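Beta-galactosidase/beta-glucuronidase (Faecalibacterium prausnitzii L2-6, PDB 6MVF) binds flavin mononucleotide and is a family 2 glycoside hydrolase of the human gut microbiome, acting as a beta-glucuronidase. Local coordinates at residues I463-H474 / Y516-I527. Sequence-based numbering, arbitrary orientation.
Sequences IEQNGPWLDKFH and YMAQAFEDRPWI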
loop_
_atom_site.group_PDB
_atom_site.type_symbol
_atom_site.label_atom_id
_atom_site.label_comp_id
_atom_site.label_asym_id
_atom_site.label_seq_id
_atom_site.Cartn_x
_atom_site.Cartn_y
_atom_site.Cartn_z
ATOM N N ILE A 463 36.997 -20.326 -29.577
ATOM C CA ILE A 463 36.928 -19.470 -28.390
ATOM C C ILE A 463 38.275 -18.804 -28.107
ATOM O O ILE A 463 38.352 -17.601 -27.826
ATOM C CB ILE A 463 36.451 -20.310 -27.186
ATOM C CG1 ILE A 463 34.951 -20.612 -27.293
ATOM C CG2 ILE A 463 36.832 -19.655 -25.855
ATOM C CD1 ILE A 463 34.503 -21.667 -26.351
ATOM N N GLU A 464 39.352 -19.579 -28.185
ATOM C CA GLU A 464 40.704 -19.110 -27.906
ATOM C C GLU A 464 41.191 -18.052 -28.897
ATOM O O GLU A 464 42.302 -17.543 -28.732
ATOM C CB GLU A 464 41.674 -20.296 -27.906
ATOM C CG GLU A 464 41.469 -21.301 -26.763
ATOM C CD GLU A 464 40.167 -22.120 -26.860
ATOM O OE1 GLU A 464 39.608 -22.286 -27.986
ATOM O OE2 GLU A 464 39.705 -22.590 -25.785
ATOM N N GLN A 465 40.388 -17.703 -29.915
ATOM C CA GLN A 465 40.782 -16.651 -30.854
ATOM C C GLN A 465 40.441 -15.244 -30.370
ATOM O O GLN A 465 40.958 -14.268 -30.932
ATOM C CB GLN A 465 40.132 -16.877 -32.221
ATOM C CG GLN A 465 40.643 -18.105 -32.960
ATOM C CD GLN A 465 40.071 -18.219 -34.354
ATOM O OE1 GLN A 465 38.877 -18.037 -34.570
ATOM N NE2 GLN A 465 40.931 -18.487 -35.315
ATOM N N ASN A 466 39.601 -15.112 -29.345
ATOM C CA ASN A 466 39.091 -13.798 -28.957
ATOM C C ASN A 466 40.191 -12.905 -28.387
ATOM O O ASN A 466 40.347 -11.749 -28.805
ATOM C CB ASN A 466 37.955 -13.972 -27.944
ATOM C CG ASN A 466 36.684 -14.445 -28.596
ATOM O OD1 ASN A 466 35.991 -13.660 -29.251
ATOM N ND2 ASN A 466 36.383 -15.742 -28.462
ATOM N N GLY A 467 40.942 -13.418 -27.413
ATOM C CA GLY A 467 42.005 -12.690 -26.773
ATOM C C GLY A 467 42.997 -12.100 -27.750
ATOM O O GLY A 467 43.221 -10.887 -27.770
ATOM N N PRO A 468 43.615 -12.942 -28.583
ATOM C CA PRO A 468 44.579 -12.405 -29.555
ATOM C C PRO A 468 43.978 -11.398 -30.521
ATOM O O PRO A 468 44.670 -10.439 -30.886
ATOM C CB PRO A 468 45.085 -13.663 -30.275
ATOM C CG PRO A 468 44.846 -14.771 -29.314
ATOM C CD PRO A 468 43.570 -14.416 -28.617
ATOM N N TRP A 469 42.720 -11.573 -30.949
ATOM C CA TRP A 469 42.088 -10.565 -31.798
ATOM C C TRP A 469 42.093 -9.198 -31.117
ATOM O O TRP A 469 42.491 -8.186 -31.718
ATOM C CB TRP A 469 40.656 -10.969 -32.149
ATOM C CG TRP A 469 40.087 -10.187 -33.311
ATOM C CD1 TRP A 469 39.954 -10.625 -34.597
ATOM C CD2 TRP A 469 39.609 -8.824 -33.305
ATOM N NE1 TRP A 469 39.424 -9.633 -35.393
ATOM C CE2 TRP A 469 39.206 -8.517 -34.628
ATOM C CE3 TRP A 469 39.475 -7.839 -32.315
ATOM C CZ2 TRP A 469 38.679 -7.279 -34.982
ATOM C CZ3 TRP A 469 38.945 -6.614 -32.667
ATOM C CH2 TRP A 469 38.550 -6.345 -33.992
ATOM N N LEU A 470 41.640 -9.146 -29.860
ATOM C CA LEU A 470 41.651 -7.885 -29.131
ATOM C C LEU A 470 43.064 -7.317 -29.052
ATOM O O LEU A 470 43.307 -6.162 -29.432
ATOM C CB LEU A 470 41.072 -8.081 -27.727
ATOM C CG LEU A 470 39.689 -8.729 -27.574
ATOM C CD1 LEU A 470 39.452 -9.068 -26.116
ATOM C CD2 LEU A 470 38.580 -7.827 -28.111
ATOM N N ASP A 471 44.014 -8.122 -28.567
ATOM C CA ASP A 471 45.387 -7.650 -28.435
ATOM C C ASP A 471 45.931 -7.107 -29.759
ATOM O O ASP A 471 46.631 -6.089 -29.783
ATOM C CB ASP A 471 46.281 -8.778 -27.920
ATOM C CG ASP A 471 45.963 -9.180 -26.490
ATOM O OD1 ASP A 471 45.383 -8.362 -25.744
ATOM O OD2 ASP A 471 46.305 -10.323 -26.110
ATOM N N LYS A 472 45.596 -7.754 -30.872
ATOM C CA LYS A 472 46.169 -7.353 -32.155
ATOM C C LYS A 472 45.604 -6.017 -32.617
ATOM O O LYS A 472 46.354 -5.111 -32.994
ATOM C CB LYS A 472 45.923 -8.443 -33.204
ATOM C CG LYS A 472 46.607 -8.190 -34.540
ATOM C CD LYS A 472 46.140 -9.187 -35.590
ATOM C CE LYS A 472 46.843 -8.970 -36.905
ATOM N NZ LYS A 472 48.253 -9.423 -36.782
ATOM N N PHE A 473 44.278 -5.878 -32.599
ATOM C CA PHE A 473 43.668 -4.614 -32.997
ATOM C C PHE A 473 44.131 -3.473 -32.099
ATOM O O PHE A 473 44.371 -2.355 -32.572
ATOM C CB PHE A 473 42.145 -4.754 -32.975
ATOM C CG PHE A 473 41.422 -3.519 -33.379
ATOM C CD1 PHE A 473 41.214 -2.481 -32.464
ATOM C CD2 PHE A 473 40.924 -3.393 -34.668
ATOM C CE1 PHE A 473 40.544 -1.337 -32.833
ATOM C CE2 PHE A 473 40.244 -2.248 -35.052
ATOM C CZ PHE A 473 40.051 -1.212 -34.127
ATOM N N HIS A 474 44.257 -3.737 -30.798
ATOM C CA HIS A 474 44.727 -2.711 -29.874
ATOM C C HIS A 474 46.145 -2.276 -30.222
ATOM O O HIS A 474 46.470 -1.087 -30.161
ATOM C CB HIS A 474 44.644 -3.238 -28.432
ATOM C CG HIS A 474 45.041 -2.233 -27.381
ATOM N ND1 HIS A 474 44.535 -0.948 -27.338
ATOM C CD2 HIS A 474 45.883 -2.338 -26.321
ATOM C CE1 HIS A 474 45.052 -0.306 -26.305
ATOM N NE2 HIS A 474 45.877 -1.123 -25.673
ATOM N N TYR A 516 35.743 -18.167 -20.599
ATOM C CA TYR A 516 36.911 -17.562 -21.232
ATOM C C TYR A 516 36.752 -16.047 -21.345
ATOM O O TYR A 516 37.680 -15.298 -21.032
ATOM C CB TYR A 516 37.164 -18.200 -22.604
ATOM C CG TYR A 516 38.303 -17.579 -23.403
ATOM C CD1 TYR A 516 38.126 -16.371 -24.080
ATOM C CD2 TYR A 516 39.549 -18.204 -23.494
ATOM C CE1 TYR A 516 39.152 -15.791 -24.813
ATOM C CE2 TYR A 516 40.586 -17.644 -24.243
ATOM C CZ TYR A 516 40.375 -16.427 -24.894
ATOM O OH TYR A 516 41.373 -15.831 -25.630
ATOM N N MET A 517 35.584 -15.575 -21.790
ATOM C CA MET A 517 35.418 -14.147 -22.062
ATOM C C MET A 517 35.447 -13.322 -20.782
ATOM O O MET A 517 36.010 -12.221 -20.765
ATOM C CB MET A 517 34.115 -13.898 -22.816
ATOM C CG MET A 517 34.057 -14.597 -24.155
ATOM S SD MET A 517 35.375 -14.048 -25.271
ATOM C CE MET A 517 34.778 -12.421 -25.743
ATOM N N ALA A 518 34.815 -13.816 -19.718
ATOM C CA ALA A 518 34.851 -13.123 -18.438
ATOM C C ALA A 518 36.282 -12.834 -18.029
ATOM O O ALA A 518 36.608 -11.722 -17.600
ATOM C CB ALA A 518 34.153 -13.962 -17.359
ATOM N N GLN A 519 37.152 -13.839 -18.162
ATOM C CA GLN A 519 38.552 -13.685 -17.803
ATOM C C GLN A 519 39.309 -12.852 -18.842
ATOM O O GLN A 519 40.208 -12.087 -18.482
ATOM C CB GLN A 519 39.181 -15.074 -17.628
ATOM C CG GLN A 519 40.620 -15.033 -17.163
ATOM C CD GLN A 519 40.728 -14.407 -15.801
ATOM O OE1 GLN A 519 39.988 -14.786 -14.886
ATOM N NE2 GLN A 519 41.620 -13.411 -15.658
ATOM N N ALA A 520 38.950 -12.975 -20.124
ATOM C CA ALA A 520 39.577 -12.161 -21.164
ATOM C C ALA A 520 39.384 -10.669 -20.905
ATOM O O ALA A 520 40.330 -9.884 -21.047
ATOM C CB ALA A 520 39.022 -12.534 -22.543
ATOM N N PHE A 521 38.165 -10.257 -20.530
ATOM C CA PHE A 521 37.930 -8.831 -20.312
ATOM C C PHE A 521 38.464 -8.361 -18.973
ATOM O O PHE A 521 38.903 -7.219 -18.862
ATOM C CB PHE A 521 36.448 -8.499 -20.453
ATOM C CG PHE A 521 35.948 -8.668 -21.850
ATOM C CD1 PHE A 521 36.526 -7.951 -22.888
ATOM C CD2 PHE A 521 34.943 -9.573 -22.141
ATOM C CE1 PHE A 521 36.098 -8.114 -24.194
ATOM C CE2 PHE A 521 34.493 -9.739 -23.444
ATOM C CZ PHE A 521 35.072 -9.010 -24.480
ATOM N N GLU A 522 38.486 -9.221 -17.967
ATOM C CA GLU A 522 39.189 -8.866 -16.742
ATOM C C GLU A 522 40.694 -8.720 -16.968
ATOM O O GLU A 522 41.358 -7.960 -16.256
ATOM C CB GLU A 522 38.911 -9.905 -15.651
ATOM C CG GLU A 522 39.615 -9.584 -14.353
ATOM C CD GLU A 522 39.344 -10.603 -13.292
ATOM O OE1 GLU A 522 40.139 -11.563 -13.190
ATOM O OE2 GLU A 522 38.331 -10.448 -12.570
ATOM N N ASP A 523 41.256 -9.436 -17.939
ATOM C CA ASP A 523 42.679 -9.286 -18.213
ATOM C C ASP A 523 43.004 -7.988 -18.938
ATOM O O ASP A 523 44.180 -7.626 -19.007
ATOM C CB ASP A 523 43.193 -10.455 -19.048
ATOM C CG ASP A 523 43.427 -11.716 -18.231
ATOM O OD1 ASP A 523 43.629 -11.621 -16.996
ATOM O OD2 ASP A 523 43.428 -12.815 -18.840
ATOM N N ARG A 524 42.003 -7.291 -19.487
ATOM C CA ARG A 524 42.220 -6.144 -20.371
ATOM C C ARG A 524 41.366 -4.956 -19.944
ATOM O O ARG A 524 40.296 -4.707 -20.514
ATOM C CB ARG A 524 41.920 -6.521 -21.817
ATOM C CG ARG A 524 42.708 -7.706 -22.310
ATOM C CD ARG A 524 42.147 -8.238 -23.621
ATOM N NE ARG A 524 43.049 -9.221 -24.191
ATOM C CZ ARG A 524 43.180 -10.459 -23.734
ATOM N NH1 ARG A 524 42.453 -10.870 -22.702
ATOM N NH2 ARG A 524 44.046 -11.282 -24.306
ATOM N N PRO A 525 41.813 -4.188 -18.948
ATOM C CA PRO A 525 41.022 -3.022 -18.520
ATOM C C PRO A 525 40.924 -1.942 -19.572
ATOM O O PRO A 525 40.004 -1.118 -19.491
ATOM C CB PRO A 525 41.760 -2.525 -17.271
ATOM C CG PRO A 525 43.089 -3.184 -17.308
ATOM C CD PRO A 525 42.933 -4.468 -18.037
ATOM N N TRP A 526 41.821 -1.928 -20.566
ATOM C CA TRP A 526 41.757 -0.958 -21.657
ATOM C C TRP A 526 40.590 -1.217 -22.618
ATOM O O TRP A 526 40.338 -0.389 -23.501
ATOM C CB TRP A 526 43.096 -0.947 -22.408
ATOM C CG TRP A 526 43.584 -2.331 -22.779
ATOM C CD1 TRP A 526 44.427 -3.129 -22.051
ATOM C CD2 TRP A 526 43.240 -3.080 -23.953
ATOM N NE1 TRP A 526 44.625 -4.322 -22.697
ATOM C CE2 TRP A 526 43.915 -4.319 -23.869
ATOM C CE3 TRP A 526 42.428 -2.826 -25.059
ATOM C CZ2 TRP A 526 43.804 -5.308 -24.862
ATOM C CZ3 TRP A 526 42.317 -3.806 -26.047
ATOM C CH2 TRP A 526 43.003 -5.031 -25.940
ATOM N N ILE A 527 39.887 -2.343 -22.484
ATOM C CA ILE A 527 38.592 -2.520 -23.135
ATOM C C ILE A 527 37.598 -1.658 -22.370
ATOM O O ILE A 527 37.318 -1.920 -21.197
ATOM C CB ILE A 527 38.156 -3.988 -23.142
ATOM C CG1 ILE A 527 39.151 -4.848 -23.945
ATOM C CG2 ILE A 527 36.724 -4.109 -23.679
ATOM C CD1 ILE A 527 39.033 -4.715 -25.448
HETATM O O HOH W 1 43.493 -17.073 -25.796
#
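Arg524 grips Asp471 side-on, each nitrogen taking a different carboxylate oxygen from above the carboxylate plane. Its NE lies 2.9 Å from Asp471 OD1 and its NH2 3.0 Å from Asp471 OD2. Arg524 NH1 donates to Ala520 O at 2.9 Å and, with the Asp471 bonds, holds the guanidinium's rotation. Gly467 CA lies over one face of this group. A leucine in place of Arg524 would probably leave the Asp471 carboxylate without its countercharge and Ala520 O without this donor. With CG anti to the backbone N (chi1 -177°), the His474 ring lies over the six-membered ring of Trp526. The two form an offset stack, planes at 7° and centroids 3.8 Å apart. Arg524 CB and Ile527 CG1 lie over the opposite indole face, both toward its rim. Tyr516 OH accepts from Gly467 N at 3.0 Å, while Ile463 CG2 packs on Tyr516 CG. Met517 bends its chain to set SD against the Asn466 amide, 3.6 Å from Asn466 CG. Leu470 CD1 meets Arg524 CD and Phe521 CE1, CD2 meets Ile527 CD1, and CB meets Trp526 CH2. Segments 466-474 and 516-522 run roughly parallel, at 25°, outside the TIM barrel. Leu470 and Phe521 rest on Ile484 of barrel strand 482-487, and helix 566-575 packs against Met517.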